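Local structure of DUF4974 domain-containing protein (Parabacteroides distasonis, 4M0N) at residues A[99-102]-A[103-106]; A[125-128]-A[129-133]; A[163-167]-A[168-172]. The protein probably acts as a FecR-family anti-sigma factor anchored in the membrane, of which this chain is the C-terminal piece with the FecR and FecR C-terminal regions. The protein carries 1 engineered substitution. All blocks are in the same frame, centred on the assembly; numbering follows the deposited sequence. Where two conformers were deposited one is given.

Contact 1: A[99-102]-A[103-106]; sequences KAYQ and EDEL
The ring of Y101 has two carboxylates beside it, those of D104 and E103, and both approach it obliquely. D104 OD2 lies 3.7 Å from Y101 CD2, with its carboxylate plane turned 41° from the ring. E103 OE2 lies 3.9 Å from Y101 CD1, and its carboxylate is turned 60°. Water 1 sits at the ring edge, in the ring plane. Each acid runs alongside the tyrosine and points the same way. E103 manages this by a sharp bend at chi2 (-95°), which turns its carboxylate up beside the ring. R176 of helix 167-178 forms salt bridges to both acids and a cation-pi contact with Y101, so it would tend to keep the two acids ionised. D104 OD1 is also hydrogen-bonded to H172, and Y101 OH to A45 O. The extended chain of K99 crosses D104 at about a right angle, its CE 3.9 Å from D104 OD2; its NZ is in a salt bridge with D173.

D104 N donates to Y101 O at 3.1 Å, from well above the carbonyl plane. Water 1 accepts from Y101 N at 3.0 Å and lies within bonding reach of D104 OD2 and L106 O. Water 3 links Q102 NE2 to E103 OE1. A magnesium ion lies about 4 Å from the nearest side-chain atom of E103, beyond direct coordination. Residues Y101 to D104 form a type I beta turn in the connection of a beta hairpin, whose antiparallel strands 94-100 and 106-111 are neighbours in one sheet.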
loop_
_atom_site.group_PDB
_atom_site.type_symbol
_atom_site.label_atom_id
_atom_site.label_comp_id
_atom_site.label_asym_id
_atom_site.label_seq_id
_atom_site.Cartn_x
_atom_site.Cartn_y
_atom_site.Cartn_z
ATOM N N LYS A 99 2.578 0.698 2.746
ATOM C CA LYS A 99 1.900 1.271 1.576
ATOM C C LYS A 99 2.223 2.736 1.579
ATOM O O LYS A 99 1.709 3.506 2.418
ATOM C CB LYS A 99 0.408 1.034 1.629
ATOM C CG LYS A 99 -0.265 1.508 0.358
ATOM C CD LYS A 99 -1.731 1.236 0.394
ATOM C CE LYS A 99 -2.352 1.735 -0.903
ATOM N NZ LYS A 99 -3.743 1.231 -0.920
ATOM N N ALA A 100 3.061 3.169 0.635
ATOM C CA ALA A 100 3.639 4.530 0.645
ATOM C C ALA A 100 3.861 5.025 -0.771
ATOM O O ALA A 100 4.943 5.378 -1.154
ATOM C CB ALA A 100 4.941 4.561 1.450
ATOM N N TYR A 101 2.808 5.002 -1.552
ATOM C CA TYR A 101 2.859 5.507 -2.921
ATOM C C TYR A 101 2.977 7.032 -2.842
ATOM O O TYR A 101 2.182 7.729 -2.171
ATOM C CB TYR A 101 1.602 5.133 -3.711
ATOM C CG TYR A 101 1.515 3.688 -4.080
ATOM C CD1 TYR A 101 2.181 3.186 -5.193
ATOM C CD2 TYR A 101 0.771 2.809 -3.316
ATOM C CE1 TYR A 101 2.102 1.851 -5.546
ATOM C CE2 TYR A 101 0.674 1.493 -3.675
ATOM C CZ TYR A 101 1.345 1.010 -4.765
ATOM O OH TYR A 101 1.218 -0.306 -5.097
ATOM N N GLN A 102 3.953 7.553 -3.569
ATOM C CA GLN A 102 4.194 8.995 -3.543
ATOM C C GLN A 102 3.029 9.811 -4.089
ATOM O O GLN A 102 2.807 10.956 -3.627
ATOM C CB GLN A 102 5.545 9.336 -4.205
ATOM C CG GLN A 102 5.617 9.148 -5.702
ATOM C CD GLN A 102 7.028 9.338 -6.302
ATOM O OE1 GLN A 102 8.031 9.640 -5.622
ATOM N NE2 GLN A 102 7.096 9.161 -7.591
ATOM N N GLU A 103 2.246 9.225 -4.999
ATOM C CA GLU A 103 1.021 9.861 -5.520
ATOM C C GLU A 103 -0.249 9.825 -4.645
ATOM O O GLU A 103 -1.280 10.412 -5.016
ATOM C CB GLU A 103 0.676 9.286 -6.904
ATOM C CG GLU A 103 0.250 7.829 -6.942
ATOM C CD GLU A 103 1.366 6.859 -7.249
ATOM O OE1 GLU A 103 2.559 7.245 -6.907
ATOM O OE2 GLU A 103 1.040 5.741 -7.845
ATOM N N ASP A 104 -0.208 9.145 -3.501
ATOM C CA ASP A 104 -1.408 8.925 -2.696
ATOM C C ASP A 104 -1.443 9.917 -1.534
ATOM O O ASP A 104 -0.410 10.388 -1.071
ATOM C CB ASP A 104 -1.437 7.522 -2.089
ATOM C CG ASP A 104 -1.747 6.415 -3.103
ATOM O OD1 ASP A 104 -1.836 6.709 -4.325
ATOM O OD2 ASP A 104 -1.900 5.233 -2.643
ATOM N N GLU A 105 -2.641 10.174 -1.056
ATOM C CA GLU A 105 -2.833 11.046 0.094
ATOM C C GLU A 105 -2.454 10.334 1.393
ATOM O O GLU A 105 -2.104 10.998 2.362
ATOM C CB GLU A 105 -4.268 11.609 0.160
ATOM C CG GLU A 105 -5.388 10.620 0.440
ATOM C CD GLU A 105 -6.705 11.296 0.801
ATOM O OE1 GLU A 105 -7.096 12.262 0.108
ATOM O OE2 GLU A 105 -7.352 10.856 1.779
ATOM N N LEU A 106 -2.512 9.002 1.420
ATOM C CA LEU A 106 -2.219 8.274 2.639
ATOM C C LEU A 106 -1.038 7.342 2.506
ATOM O O LEU A 106 -0.781 6.805 1.421
ATOM C CB LEU A 106 -3.416 7.446 3.080
ATOM C CG LEU A 106 -4.767 8.135 3.229
ATOM C CD1 LEU A 106 -5.879 7.120 3.481
ATOM C CD2 LEU A 106 -4.675 9.123 4.369
HETATM O O HOH W 1 0.002 4.875 -0.495
HETATM O O HOH W 2 1.823 7.602 0.586
HETATM O O HOH W 3 4.098 8.458 -8.537
#

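Contact 2: A[125-128]-A[129-133]; sequences MRLL and PNEQI
E131 reaches back to L128 because its CG stands beside the backbone N, anti to the carbonyl carbon (chi1 -61°), and the chain beyond is extended. I133 starts the same way (chi1 -73°), which sends CG1 and CD1 towards L127 and M125 in the conformer described, one of two deposited.

The carboxylate of E131 lies alongside the L128 side chain, pointing the same way. Its OE1 accepts from L128 N at 2.8 Å, on the anti side and somewhat out of the carboxylate plane. Water 4 gives OE1 a second donor: it lies 2.6 Å from E131 OE1 and also donates to R126 O. The other oxygen, OE2, is in a salt bridge with K144. Both carboxylate oxygens are thus engaged, which would limit rotation of the group. The backbone closes the same turn, with E131 N donating to L128 O at 3.0 Å.

L128 CB sits 3.2 Å from P129 CD, a closeness set by the peptide bond that joins the two residues. The apolar part lies further from the turn. I133 CD1 touches L127 CD1 at 3.6 Å and also meets M125 CB at 3.6 Å. M125 SD comes within 3.9 Å of the same methyl. V118 of strand 116-120 adds to this cluster, touching both L127 and I133.

L128 to E131 form a type II beta turn, with P129 and N130 at its middle positions. The flanking strand segments run 146° apart and belong to different sheets: 123-127 is an outermost strand of the mixed sheet, 131-136 an inner strand of the antiparallel one. This is a beta arch, a tight link between the two large beta sheets of the chain.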
loop_
_atom_site.group_PDB
_atom_site.type_symbol
_atom_site.label_atom_id
_atom_site.label_comp_id
_atom_site.label_asym_id
_atom_site.label_seq_id
_atom_site.Cartn_x
_atom_site.Cartn_y
_atom_site.Cartn_z
ATOM N N MET A 125 6.533 5.218 17.046
ATOM C CA MET A 125 5.462 4.356 17.503
ATOM C C MET A 125 5.820 2.907 17.288
ATOM O O MET A 125 6.353 2.550 16.261
ATOM C CB MET A 125 4.191 4.700 16.740
ATOM C CG MET A 125 3.822 6.178 16.860
ATOM S SD MET A 125 2.244 6.650 16.094
ATOM C CE MET A 125 1.158 6.101 17.394
ATOM N N ARG A 126 5.484 2.074 18.262
ATOM C CA ARG A 126 5.700 0.656 18.105
ATOM C C ARG A 126 4.350 0.009 17.834
ATOM O O ARG A 126 3.329 0.376 18.431
ATOM C CB ARG A 126 6.404 0.081 19.326
ATOM C CG ARG A 126 7.834 0.587 19.432
ATOM C CD ARG A 126 8.700 -0.203 20.396
ATOM N NE ARG A 126 8.276 -0.031 21.785
ATOM C CZ ARG A 126 9.076 -0.097 22.848
ATOM N NH1 ARG A 126 10.381 -0.314 22.712
ATOM N NH2 ARG A 126 8.563 0.078 24.062
ATOM N N LEU A 127 4.360 -0.964 16.937
ATOM C CA LEU A 127 3.134 -1.608 16.465
ATOM C C LEU A 127 3.257 -3.099 16.632
ATOM O O LEU A 127 4.341 -3.658 16.495
ATOM C CB LEU A 127 2.934 -1.333 14.998
ATOM C CG LEU A 127 2.649 0.123 14.625
ATOM C CD1 LEU A 127 2.615 0.159 13.112
ATOM C CD2 LEU A 127 1.361 0.626 15.250
ATOM N N LEU A 128 2.121 -3.718 16.939
ATOM C CA LEU A 128 2.001 -5.145 17.064
ATOM C C LEU A 128 1.068 -5.688 15.975
ATOM O O LEU A 128 0.479 -4.924 15.219
ATOM C CB LEU A 128 1.380 -5.443 18.436
ATOM C CG LEU A 128 2.189 -5.035 19.659
ATOM C CD1 LEU A 128 1.302 -5.222 20.900
ATOM C CD2 LEU A 128 3.409 -5.925 19.700
ATOM N N PRO A 129 0.926 -7.033 15.909
ATOM C CA PRO A 129 0.089 -7.590 14.850
ATOM C C PRO A 129 -1.323 -7.049 14.834
ATOM O O PRO A 129 -1.953 -6.853 15.863
ATOM C CB PRO A 129 0.140 -9.094 15.137
ATOM C CG PRO A 129 1.521 -9.285 15.711
ATOM C CD PRO A 129 1.664 -8.091 16.617
ATOM N N ASN A 130 -1.783 -6.754 13.630
ATOM C CA ASN A 130 -3.103 -6.189 13.388
ATOM C C ASN A 130 -3.317 -4.798 13.989
ATOM O O ASN A 130 -4.428 -4.403 14.301
ATOM C CB ASN A 130 -4.186 -7.177 13.733
ATOM C CG ASN A 130 -3.984 -8.500 13.011
ATOM O OD1 ASN A 130 -3.681 -8.509 11.817
ATOM N ND2 ASN A 130 -3.992 -9.574 13.744
ATOM N N GLU A 131 -2.205 -4.089 14.170
ATOM C CA GLU A 131 -2.187 -2.655 14.369
ATOM C C GLU A 131 -1.616 -1.995 13.121
ATOM O O GLU A 131 -0.895 -2.609 12.336
ATOM C CB GLU A 131 -1.332 -2.305 15.593
ATOM C CG GLU A 131 -1.854 -2.924 16.873
ATOM C CD GLU A 131 -1.156 -2.351 18.112
ATOM O OE1 GLU A 131 0.086 -2.147 18.043
ATOM O OE2 GLU A 131 -1.856 -2.100 19.123
ATOM N N GLN A 132 -1.978 -0.739 12.937
ATOM C CA GLN A 132 -1.630 -0.009 11.760
ATOM C C GLN A 132 -1.410 1.440 12.122
ATOM O O GLN A 132 -2.035 1.937 13.035
ATOM C CB GLN A 132 -2.839 -0.118 10.809
ATOM C CG GLN A 132 -2.859 0.680 9.556
ATOM C CD GLN A 132 -4.125 0.409 8.780
ATOM O OE1 GLN A 132 -5.238 0.872 9.127
ATOM N NE2 GLN A 132 -3.966 -0.341 7.731
ATOM N N ILE A 133 -0.538 2.098 11.368
ATOM C CA ILE A 133 -0.401 3.548 11.402
ATOM C C ILE A 133 -0.743 4.078 10.020
ATOM O O ILE A 133 -0.320 3.510 9.002
ATOM C CB ILE A 133 1.016 3.965 11.779
ATOM C CG1 ILE A 133 1.242 3.696 13.274
ATOM C CG2 ILE A 133 1.291 5.429 11.423
ATOM C CD1 ILE A 133 2.706 3.704 13.599
HETATM O O HOH W 4 1.469 -1.213 20.046
#

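Contact 3: A[163-167]-A[168-172]; sequences NRTPI and SSVIH
V170 lies in the first turn of helix 167-178, whose N-cap is P166, and packs back on the strand that leads into it. This strand-to-helix junction lies in the FecR C-terminal region. V170 CB rests 3.4 Å from I167 O. From there the side chain forks. CG1, anti to the backbone N (chi1 166°), meets I167 CD1 at 4.2 Å. CG2 turns to the strand and touches T165 CG2 at 3.6 Å; it also lies 3.6 Å from P166 O. I194 of strand 193-199 packs on V170 too.

T165 offers its two branches to different partners. Its CG2 faces the helix, while OG1 accepts from N163 N at 3.1 Å. With a glycine in place of T165 both branches go, and V170 CG2 would probably lose its methyl neighbour and N163 N its acceptor. R164 and T165 both face I194, which makes a G1 beta bulge that breaks strand 159-166 shortly before the helix.

P166 O takes the first helical bond, from V170 N in the carbonyl plane, and a weak second one from S169 N. I167 CG1 extends anti to its own N and touches I171 CD1. In the backbone beside that pair, I171 N donates to I167 O at 2.9 Å, nearly along the C=O axis.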
loop_
_atom_site.group_PDB
_atom_site.type_symbol
_atom_site.label_atom_id
_atom_site.label_comp_id
_atom_site.label_asym_id
_atom_site.label_seq_id
_atom_site.Cartn_x
_atom_site.Cartn_y
_atom_site.Cartn_z
ATOM N N ASN A 163 -11.830 -0.497 3.715
ATOM C CA ASN A 163 -12.504 -0.332 4.983
ATOM C C ASN A 163 -12.570 1.153 5.243
ATOM O O ASN A 163 -11.606 1.746 5.694
ATOM C CB ASN A 163 -11.763 -1.069 6.086
ATOM C CG ASN A 163 -12.436 -0.922 7.445
ATOM O OD1 ASN A 163 -13.636 -0.630 7.546
ATOM N ND2 ASN A 163 -11.666 -1.140 8.500
ATOM N N ARG A 164 -13.722 1.750 4.925
ATOM C CA ARG A 164 -13.881 3.208 4.985
ATOM C C ARG A 164 -12.742 3.893 4.233
ATOM O O ARG A 164 -12.148 4.893 4.674
ATOM C CB ARG A 164 -13.971 3.697 6.442
ATOM C CG ARG A 164 -14.647 5.057 6.562
ATOM C CD ARG A 164 -14.956 5.435 8.005
ATOM N NE ARG A 164 -15.869 6.579 8.032
ATOM C CZ ARG A 164 -15.518 7.845 7.805
ATOM N NH1 ARG A 164 -14.252 8.168 7.550
ATOM N NH2 ARG A 164 -16.443 8.801 7.843
ATOM N N THR A 165 -12.419 3.328 3.075
ATOM C CA THR A 165 -11.357 3.857 2.262
ATOM C C THR A 165 -11.903 4.985 1.419
ATOM O O THR A 165 -12.948 4.823 0.788
ATOM C CB THR A 165 -10.788 2.768 1.334
ATOM O OG1 THR A 165 -10.336 1.681 2.137
ATOM C CG2 THR A 165 -9.644 3.298 0.512
ATOM N N PRO A 166 -11.211 6.137 1.387
ATOM C CA PRO A 166 -11.706 7.201 0.524
ATOM C C PRO A 166 -11.698 6.794 -0.953
ATOM O O PRO A 166 -10.753 6.144 -1.395
ATOM C CB PRO A 166 -10.706 8.335 0.760
ATOM C CG PRO A 166 -10.122 8.052 2.096
ATOM C CD PRO A 166 -10.053 6.568 2.185
ATOM N N ILE A 167 -12.739 7.190 -1.683
ATOM C CA ILE A 167 -12.875 6.870 -3.114
ATOM C C ILE A 167 -11.639 7.303 -3.923
ATOM O O ILE A 167 -11.205 6.576 -4.807
ATOM C CB ILE A 167 -14.216 7.398 -3.709
ATOM C CG1 ILE A 167 -14.420 6.939 -5.160
ATOM C CG2 ILE A 167 -14.311 8.918 -3.638
ATOM C CD1 ILE A 167 -14.462 5.443 -5.361
ATOM N N SER A 168 -11.027 8.436 -3.585
ATOM C CA SER A 168 -9.836 8.886 -4.324
ATOM C C SER A 168 -8.704 7.878 -4.185
ATOM O O SER A 168 -7.962 7.616 -5.136
ATOM C CB SER A 168 -9.370 10.273 -3.848
ATOM O OG SER A 168 -9.313 10.349 -2.429
ATOM N N SER A 169 -8.562 7.311 -2.991
ATOM C CA SER A 169 -7.542 6.308 -2.754
ATOM C C SER A 169 -7.900 4.995 -3.452
ATOM O O SER A 169 -7.051 4.371 -4.052
ATOM C CB SER A 169 -7.334 6.072 -1.252
ATOM O OG SER A 169 -6.908 7.269 -0.617
ATOM N N VAL A 170 -9.154 4.581 -3.350
ATOM C CA VAL A 170 -9.649 3.405 -4.080
ATOM C C VAL A 170 -9.270 3.506 -5.558
ATOM O O VAL A 170 -8.761 2.551 -6.141
ATOM C CB VAL A 170 -11.188 3.281 -3.946
ATOM C CG1 VAL A 170 -11.758 2.304 -4.957
ATOM C CG2 VAL A 170 -11.560 2.855 -2.526
ATOM N N ILE A 171 -9.526 4.656 -6.165
ATOM C CA ILE A 171 -9.277 4.801 -7.592
ATOM C C ILE A 171 -7.800 4.649 -7.925
ATOM O O ILE A 171 -7.452 4.070 -8.943
ATOM C CB ILE A 171 -9.832 6.142 -8.125
ATOM C CG1 ILE A 171 -11.360 6.072 -8.146
ATOM C CG2 ILE A 171 -9.256 6.477 -9.485
ATOM C CD1 ILE A 171 -11.992 7.421 -8.370
ATOM N N HIS A 172 -6.921 5.157 -7.072
ATOM C CA HIS A 172 -5.493 4.937 -7.313
ATOM C C HIS A 172 -5.134 3.444 -7.237
ATOM O O HIS A 172 -4.412 2.944 -8.084
ATOM C CB HIS A 172 -4.683 5.725 -6.310
ATOM C CG HIS A 172 -4.559 7.173 -6.652
ATOM N ND1 HIS A 172 -3.475 7.938 -6.272
ATOM C CD2 HIS A 172 -5.367 7.988 -7.368
ATOM C CE1 HIS A 172 -3.630 9.171 -6.729
ATOM N NE2 HIS A 172 -4.771 9.229 -7.396
#

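Overall arrangement
Contacts 1 and 2 both reach the same seven-stranded antiparallel sheet. Their centres are 19 Å apart and their nearest atoms about 7 Å apart. Contact 3 touches contact 1, with centres 12 Å apart. There E103 O lies 3.2 Å from H172 CE1, and E105 packs against S168 and S169. The loop of contact 1 thus packs against the start of helix 167-178 in the FecR C-terminal region. Contacts 2 and 3 do not touch; their centres are 21 Å apart. The Y101 side chain is about 4 Å from G46, a magnesium-binding residue in a structure of this protein, though no ion is bound to G46 in this chain. Contacts 2 and 3 lie away from that site.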